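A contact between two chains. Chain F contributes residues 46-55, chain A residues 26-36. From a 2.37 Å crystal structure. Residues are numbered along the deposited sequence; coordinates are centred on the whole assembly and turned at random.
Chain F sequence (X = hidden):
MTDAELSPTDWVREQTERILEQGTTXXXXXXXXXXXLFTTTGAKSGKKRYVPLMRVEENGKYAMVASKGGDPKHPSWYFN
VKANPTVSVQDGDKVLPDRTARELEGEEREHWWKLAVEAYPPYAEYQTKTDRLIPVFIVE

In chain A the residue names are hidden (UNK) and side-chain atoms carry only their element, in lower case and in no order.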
ATOM      1  N   GLY F  46      11.970 -14.571  11.550  1.00 26.32           N
ATOM      2  CA  GLY F  46      10.577 -14.565  11.936  1.00 17.20           C
ATOM      3  C   GLY F  46       9.937 -13.200  11.990  1.00 17.82           C
ATOM      4  O   GLY F  46       8.753 -13.108  12.345  1.00 39.65           O
ATOM      5  N   LYS F  47      10.692 -12.147  11.676  1.00 14.53           N
ATOM      6  CA  LYS F  47      10.224 -10.773  11.766  1.00 15.69           C
ATOM      7  C   LYS F  47       9.287 -10.476  10.606  1.00 18.08           C
ATOM      8  O   LYS F  47       9.503 -10.937   9.481  1.00 16.52           O
ATOM      9  CB  LYS F  47      11.431  -9.828  11.756  1.00 17.26           C
ATOM     10  CG  LYS F  47      11.138  -8.358  11.505  1.00 13.57           C
ATOM     11  CD  LYS F  47      12.416  -7.520  11.609  1.00 18.08           C
ATOM     12  CE  LYS F  47      12.215  -6.091  11.087  1.00 15.46           C
ATOM     13  NZ  LYS F  47      13.437  -5.227  11.218  1.00 25.07           N
ATOM     14  N   LYS F  48       8.225  -9.721  10.894  1.00 22.71           N
ATOM     15  CA  LYS F  48       7.195  -9.430   9.908  1.00 25.22           C
ATOM     16  C   LYS F  48       7.573  -8.210   9.080  1.00 25.71           C
ATOM     17  O   LYS F  48       7.945  -7.164   9.620  1.00 28.11           O
ATOM     18  CB  LYS F  48       5.847  -9.203  10.585  1.00 24.90           C
ATOM     19  CG  LYS F  48       5.224 -10.450  11.203  1.00 35.59           C
ATOM     20  CD  LYS F  48       4.289 -10.068  12.356  1.00 41.11           C
ATOM     21  CE  LYS F  48       4.386 -11.085  13.522  1.00 44.62           C
ATOM     22  NZ  LYS F  48       4.286 -10.464  14.891  1.00 23.34           N
ATOM     23  N   ARG F  49       7.502  -8.371   7.770  1.00 19.00           N
ATOM     24  CA  ARG F  49       7.572  -7.273   6.827  1.00 15.32           C
ATOM     25  C   ARG F  49       6.196  -7.095   6.219  1.00 15.84           C
ATOM     26  O   ARG F  49       5.402  -8.041   6.158  1.00 15.30           O
ATOM     27  CB  ARG F  49       8.607  -7.539   5.739  1.00 13.08           C
ATOM     28  CG  ARG F  49      10.023  -7.132   6.155  1.00 15.99           C
ATOM     29  CD  ARG F  49      10.361  -7.584   7.569  1.00 12.70           C
ATOM     30  NE  ARG F  49      11.796  -7.489   7.805  1.00 12.72           N
ATOM     31  CZ  ARG F  49      12.621  -8.528   7.942  1.00 15.26           C
ATOM     32  NH1 ARG F  49      12.171  -9.778   7.894  1.00 14.61           N
ATOM     33  NH2 ARG F  49      13.917  -8.316   8.140  1.00 15.02           N
ATOM     34  N   TYR F  50       5.924  -5.869   5.787  1.00 12.96           N
ATOM     35  CA  TYR F  50       4.604  -5.497   5.316  1.00 17.79           C
ATOM     36  C   TYR F  50       4.675  -5.095   3.850  1.00 19.43           C
ATOM     37  O   TYR F  50       5.552  -4.322   3.439  1.00 13.43           O
ATOM     38  CB  TYR F  50       4.003  -4.389   6.160  1.00 24.91           C
ATOM     39  CG  TYR F  50       3.913  -4.796   7.614  1.00 19.32           C
ATOM     40  CD1 TYR F  50       2.869  -5.620   8.074  1.00 21.11           C
ATOM     41  CD2 TYR F  50       4.900  -4.393   8.527  1.00 17.55           C
ATOM     42  CE1 TYR F  50       2.788  -5.998   9.412  1.00 25.22           C
ATOM     43  CE2 TYR F  50       4.833  -4.766   9.865  1.00 23.17           C
ATOM     44  CZ  TYR F  50       3.769  -5.567  10.305  1.00 25.47           C
ATOM     45  OH  TYR F  50       3.671  -5.935  11.635  1.00 22.41           O
ATOM     46  N   VAL F  51       3.769  -5.656   3.056  1.00 20.49           N
ATOM     47  CA  VAL F  51       3.811  -5.453   1.605  1.00 24.01           C
ATOM     48  C   VAL F  51       2.473  -4.932   1.053  1.00 21.31           C
ATOM     49  O   VAL F  51       1.514  -5.705   0.766  1.00 20.30           O
ATOM     50  CB  VAL F  51       4.206  -6.758   0.900  1.00 26.85           C
ATOM     51  CG1 VAL F  51       4.448  -6.477  -0.622  1.00 22.36           C
ATOM     52  CG2 VAL F  51       5.488  -7.328   1.524  1.00 24.21           C
ATOM     53  N   PRO F  52       2.384  -3.623   0.795  1.00 15.79           N
ATOM     54  CA  PRO F  52       1.170  -3.098   0.168  1.00 15.70           C
ATOM     55  C   PRO F  52       1.226  -3.377  -1.325  1.00 13.60           C
ATOM     56  O   PRO F  52       2.254  -3.156  -1.972  1.00  9.82           O
ATOM     57  CB  PRO F  52       1.222  -1.589   0.469  1.00 15.05           C
ATOM     58  CG  PRO F  52       2.423  -1.358   1.314  1.00 20.80           C
ATOM     59  CD  PRO F  52       3.341  -2.529   1.037  1.00 12.92           C
ATOM     60  N   LEU F  53       0.129  -3.915  -1.849  1.00 10.39           N
ATOM     61  CA  LEU F  53      -0.011  -4.244  -3.259  1.00 10.22           C
ATOM     62  C   LEU F  53      -1.414  -3.863  -3.736  1.00 16.16           C
ATOM     63  O   LEU F  53      -2.319  -3.594  -2.938  1.00 15.73           O
ATOM     64  CB  LEU F  53       0.258  -5.738  -3.503  1.00 11.20           C
ATOM     65  CG  LEU F  53       1.636  -6.335  -3.174  1.00 14.78           C
ATOM     66  CD1 LEU F  53       1.617  -7.857  -3.433  1.00 13.57           C
ATOM     67  CD2 LEU F  53       2.776  -5.684  -3.962  1.00 14.43           C
ATOM     68  N   MET F  54      -1.592  -3.844  -5.059  1.00 11.54           N
ATOM     69  CA  MET F  54      -2.918  -3.624  -5.628  1.00 12.07           C
ATOM     70  C   MET F  54      -3.900  -4.726  -5.214  1.00 10.79           C
ATOM     71  O   MET F  54      -3.601  -5.924  -5.238  1.00 10.86           O
ATOM     72  CB  MET F  54      -2.850  -3.536  -7.163  1.00 11.24           C
ATOM     73  CG  MET F  54      -1.963  -2.424  -7.721  1.00 21.17           C
ATOM     74  SD  MET F  54      -2.512  -0.782  -7.270  1.00 41.50           S
ATOM     75  CE  MET F  54      -4.200  -0.867  -7.873  1.00 26.37           C
ATOM     76  N   ARG F  55      -5.095  -4.309  -4.858  1.00 10.68           N
ATOM     77  CA  ARG F  55      -6.122  -5.269  -4.507  1.00 14.34           C
ATOM     78  C   ARG F  55      -6.581  -6.002  -5.757  1.00 11.04           C
ATOM     79  O   ARG F  55      -7.064  -5.380  -6.710  1.00 11.26           O
ATOM     80  CB  ARG F  55      -7.281  -4.545  -3.835  1.00 15.45           C
ATOM     81  CG  ARG F  55      -8.364  -5.442  -3.321  1.00 14.09           C
ATOM     82  CD  ARG F  55      -9.549  -4.688  -2.746  1.00 10.63           C
ATOM     83  NE  ARG F  55     -10.575  -5.612  -2.239  1.00 26.38           N
ATOM     84  CZ  ARG F  55     -11.497  -6.215  -2.993  1.00 16.97           C
ATOM     85  NH1 ARG F  55     -11.517  -5.990  -4.290  1.00 14.89           N
ATOM     86  NH2 ARG F  55     -12.406  -7.030  -2.462  1.00 10.42           N
TER
ATOM     87  N   UNK A  26      12.991   1.113   6.262  1.00 29.79           N
ATOM     88  CA  UNK A  26      12.746   1.114   7.691  1.00 21.77           C
ATOM     89  C   UNK A  26      12.785  -0.294   8.241  1.00 14.30           C
ATOM     90  O   UNK A  26      12.470  -0.483   9.416  1.00 17.90           O
ATOM     91  c   UNK A  26      10.238   1.133   7.353  1.00 13.66           C
ATOM     92  c   UNK A  26      11.403   1.782   8.026  1.00 16.33           C
ATOM     93  o   UNK A  26       9.111   1.602   7.521  1.00 17.15           O
ATOM     94  o   UNK A  26      10.423   0.152   6.642  1.00 12.12           O
ATOM     95  N   UNK A  27      13.127  -1.293   7.435  1.00 11.91           N
ATOM     96  CA  UNK A  27      13.176  -2.662   7.882  1.00 14.58           C
ATOM     97  C   UNK A  27      11.882  -3.447   7.749  1.00  9.15           C
ATOM     98  O   UNK A  27      11.934  -4.679   7.788  1.00 10.65           O
ATOM     99  N   UNK A  28      10.721  -2.790   7.630  1.00 12.63           N
ATOM    100  CA  UNK A  28       9.459  -3.528   7.679  1.00 10.87           C
ATOM    101  C   UNK A  28       8.588  -3.322   6.455  1.00 14.02           C
ATOM    102  O   UNK A  28       7.786  -4.201   6.121  1.00 17.77           O
ATOM    103  c   UNK A  28       9.296  -3.757  10.184  1.00  9.90           C
ATOM    104  c   UNK A  28       8.622  -3.186   8.929  1.00  9.98           C
ATOM    105  c   UNK A  28       8.320  -1.652   9.026  1.00 15.47           C
ATOM    106  N   UNK A  29       8.710  -2.173   5.791  1.00 10.22           N
ATOM    107  CA  UNK A  29       7.839  -1.835   4.667  1.00 14.50           C
ATOM    108  C   UNK A  29       8.546  -2.026   3.329  1.00 18.74           C
ATOM    109  O   UNK A  29       9.528  -1.338   3.027  1.00 18.34           O
ATOM    110  n   UNK A  29       6.580   0.424   7.047  1.00  8.48           N
ATOM    111  c   UNK A  29       5.521   0.387   7.828  1.00 12.42           C
ATOM    112  c   UNK A  29       5.045  -0.715   5.995  1.00 15.81           C
ATOM    113  c   UNK A  29       7.315  -0.409   4.790  1.00 12.82           C
ATOM    114  c   UNK A  29       6.311  -0.252   5.879  1.00 12.70           C
ATOM    115  n   UNK A  29       4.574  -0.295   7.213  1.00 17.02           N
ATOM    116  N   UNK A  30       7.999  -2.921   2.510  1.00 26.03           N
ATOM    117  CA  UNK A  30       8.519  -3.200   1.171  1.00 29.08           C
ATOM    118  C   UNK A  30       7.701  -2.380   0.150  1.00 30.42           C
ATOM    119  O   UNK A  30       6.544  -2.650  -0.137  1.00 19.43           O
ATOM    120  c   UNK A  30       9.247  -5.453   2.059  1.00 21.31           C
ATOM    121  c   UNK A  30       8.512  -4.718   0.898  1.00 31.69           C
ATOM    122  c   UNK A  30       9.162  -5.047  -0.479  1.00 27.62           C
ATOM    123  N   UNK A  31       8.156  -1.375  -0.486  1.00 32.83           N
ATOM    124  CA  UNK A  31       7.229  -0.627  -1.320  1.00 36.89           C
ATOM    125  C   UNK A  31       7.664  -0.748  -2.761  1.00 42.23           C
ATOM    126  O   UNK A  31       8.851  -0.572  -3.046  1.00 51.35           O
ATOM    127  c   UNK A  31       6.141   1.260   0.076  1.00 29.62           C
ATOM    128  c   UNK A  31       4.753   1.004  -0.461  1.00 32.07           C
ATOM    129  c   UNK A  31       6.312   0.562   1.416  1.00 33.28           C
ATOM    130  c   UNK A  31       7.231   0.828  -0.894  1.00 30.78           C
ATOM    131  N   UNK A  32       6.715  -1.020  -3.658  1.00 32.24           N
ATOM    132  CA  UNK A  32       6.927  -0.898  -5.095  1.00 31.78           C
ATOM    133  C   UNK A  32       5.787  -0.100  -5.727  1.00 35.27           C
ATOM    134  O   UNK A  32       4.651  -0.150  -5.251  1.00 26.42           O
ATOM    135  o   UNK A  32       9.390  -2.407  -5.919  1.00 29.69           O
ATOM    136  c   UNK A  32       7.019  -2.270  -5.754  1.00 33.80           C
ATOM    137  c   UNK A  32       8.333  -2.959  -5.500  1.00 41.16           C
ATOM    138  o   UNK A  32       8.261  -4.065  -4.911  1.00 22.36           O
ATOM    139  N   UNK A  33       6.113   0.686  -6.782  1.00 29.63           N
ATOM    140  CA  UNK A  33       5.102   1.266  -7.662  1.00 18.03           C
ATOM    141  C   UNK A  33       4.077   0.185  -7.997  1.00 22.91           C
ATOM    142  O   UNK A  33       4.457  -0.977  -8.206  1.00 17.29           O
ATOM    143  c   UNK A  33       9.089   5.057 -10.600  1.00 36.34           C
ATOM    144  c   UNK A  33       5.757   1.833  -8.923  1.00 17.88           C
ATOM    145  n   UNK A  33       8.893   4.673 -11.852  1.00 27.21           N
ATOM    146  n   UNK A  33       8.297   4.578  -9.649  1.00 33.13           N
ATOM    147  c   UNK A  33       7.227   3.617  -9.898  1.00 32.94           C
ATOM    148  c   UNK A  33       6.690   2.975  -8.607  1.00 33.39           C
ATOM    149  n   UNK A  33      10.063   5.920 -10.308  1.00 41.02           N
ATOM    150  N   UNK A  34       2.775   0.521  -8.097  1.00 25.17           N
ATOM    151  CA  UNK A  34       2.239   1.898  -8.116  1.00 19.94           C
ATOM    152  C   UNK A  34       1.874   2.499  -6.771  1.00 19.07           C
ATOM    153  O   UNK A  34       1.031   3.393  -6.731  1.00 18.69           O
ATOM    154  c   UNK A  34       0.967   1.765  -8.952  1.00 24.66           C
ATOM    155  c   UNK A  34       1.734  -0.493  -8.369  1.00 25.41           C
ATOM    156  c   UNK A  34       0.450   0.341  -8.579  1.00 23.26           C
ATOM    157  N   UNK A  35       2.511   2.051  -5.698  1.00 22.44           N
ATOM    158  CA  UNK A  35       2.095   2.415  -4.352  1.00 21.53           C
ATOM    159  C   UNK A  35       3.255   3.064  -3.608  1.00 22.67           C
ATOM    160  O   UNK A  35       4.430   2.743  -3.820  1.00 20.12           O
ATOM    161  c   UNK A  35       0.402   0.546  -4.336  1.00 16.87           C
ATOM    162  c   UNK A  35       0.033  -0.869  -3.868  1.00 18.06           C
ATOM    163  c   UNK A  35       1.569   1.185  -3.578  1.00 19.30           C
ATOM    164  c   UNK A  35       1.134   1.573  -2.171  1.00 18.67           C
ATOM    165  N   UNK A  36       2.905   4.003  -2.730  1.00 37.93           N
ATOM    166  CA  UNK A  36       3.837   4.617  -1.799  1.00 31.47           C
ATOM    167  C   UNK A  36       3.209   4.552  -0.418  1.00 31.04           C
ATOM    168  O   UNK A  36       2.023   4.269  -0.261  1.00 13.78           O
ATOM    169  c   UNK A  36       2.897   6.905  -2.164  1.00 38.17           C
ATOM    170  c   UNK A  36       4.882   6.129  -3.484  1.00 44.94           C
ATOM    171  c   UNK A  36       4.173   6.075  -2.165  1.00 34.43           C
TER

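Position 26 has four side-chain atoms, two carbons with the second carrying two oxygens, none touching this stretch of chain F. A carboxylate one carbon from the backbone makes it Asp A26. Its OD1 accepts hydrogen bonds from the backbone N atoms of positions 28 and 29, a short acid's usual way of fastening a turn.

Position 27 has no side-chain atoms and is Gly A27. Its phi of 89° would jam a CB against the preceding carbonyl, and an ideal CB would also lie a tight 3.2 Å from Lys F47 NZ. Its O accepts a hydrogen bond from Arg F49 NE at 2.8 Å, near the guanidinium plane.

At position 28 three carbons, one carrying the other two, lie against the Lys F47 side chain, Lys F48 O and the Tyr F50 ring: Val A28. The compact branch fits here, with CG1 3.8 Å from Lys F47 CE and CB 3.9 Å from Tyr F50 CD2. The O of Val A28 accepts a notably short hydrogen bond from Tyr F50 N at 2.5 Å.

At position 29 one carbon leads to a five-membered ring of three carbons and two nitrogens, beside the Tyr F50 side chain: His A29. Its N and ND1 donate to Asp A26 OD1 at 3.0 Å and OD2 at 2.8 Å, so the imidazole joins the turn. The two aromatic rings meet obliquely, with centroids 5.8 Å apart.

Position 30, again three carbons branched at the first, meets the Val F51 side chain and is Val A30. Its CB is 4.0 Å from Val F51 CG2, a close fit between small branched side chains, and its backbone N donates to Tyr F50 O at 3.0 Å.

Position 31 has four carbons, forked at the second, touching the Pro F52 ring: Leu A31. The fork beyond CB lets CD1 come within 3.8 Å of Pro F52 CG.

Position 32 repeats the two-carbon carboxylate, clear of this stretch: Asp A32. Its OD1 is hydrogen-bonded elsewhere in the structure, a use for a buried acid.

Position 33 runs through three carbons and a nitrogen to a carbon with two more nitrogens: Arg A33. Exposed and out of this stretch's reach, it suits a long charged chain.

Position 34 closes three carbons onto its backbone N, against Met F54 SD: Pro A34. Proline most readily accepts the cis peptide before it, and its CG lies 3.4 Å from Met F54 SD.

Position 35 has four carbons forked at the first, one arm two carbons long, over Pro F52 and the Leu F53 backbone: Ile A35. Branching at CB suits a strand, and the long arm brings CD1 to 3.3 Å from Leu F53 C.

Position 36, three carbons branched at the first, points away from this stretch: Val A36, its apolar branch suiting a buried strand.

The contact thus joins two modes. Tyr F50 and His A29 form a single beta bridge, flanked by the Tyr F50 backbone hydrogen bonds and assisted by Arg F49; farther along, Pro F52 and Met F54 pack against Leu A31, Pro A34 and Ile A35.

Chain A 26-36: DGVHVLDRPIV
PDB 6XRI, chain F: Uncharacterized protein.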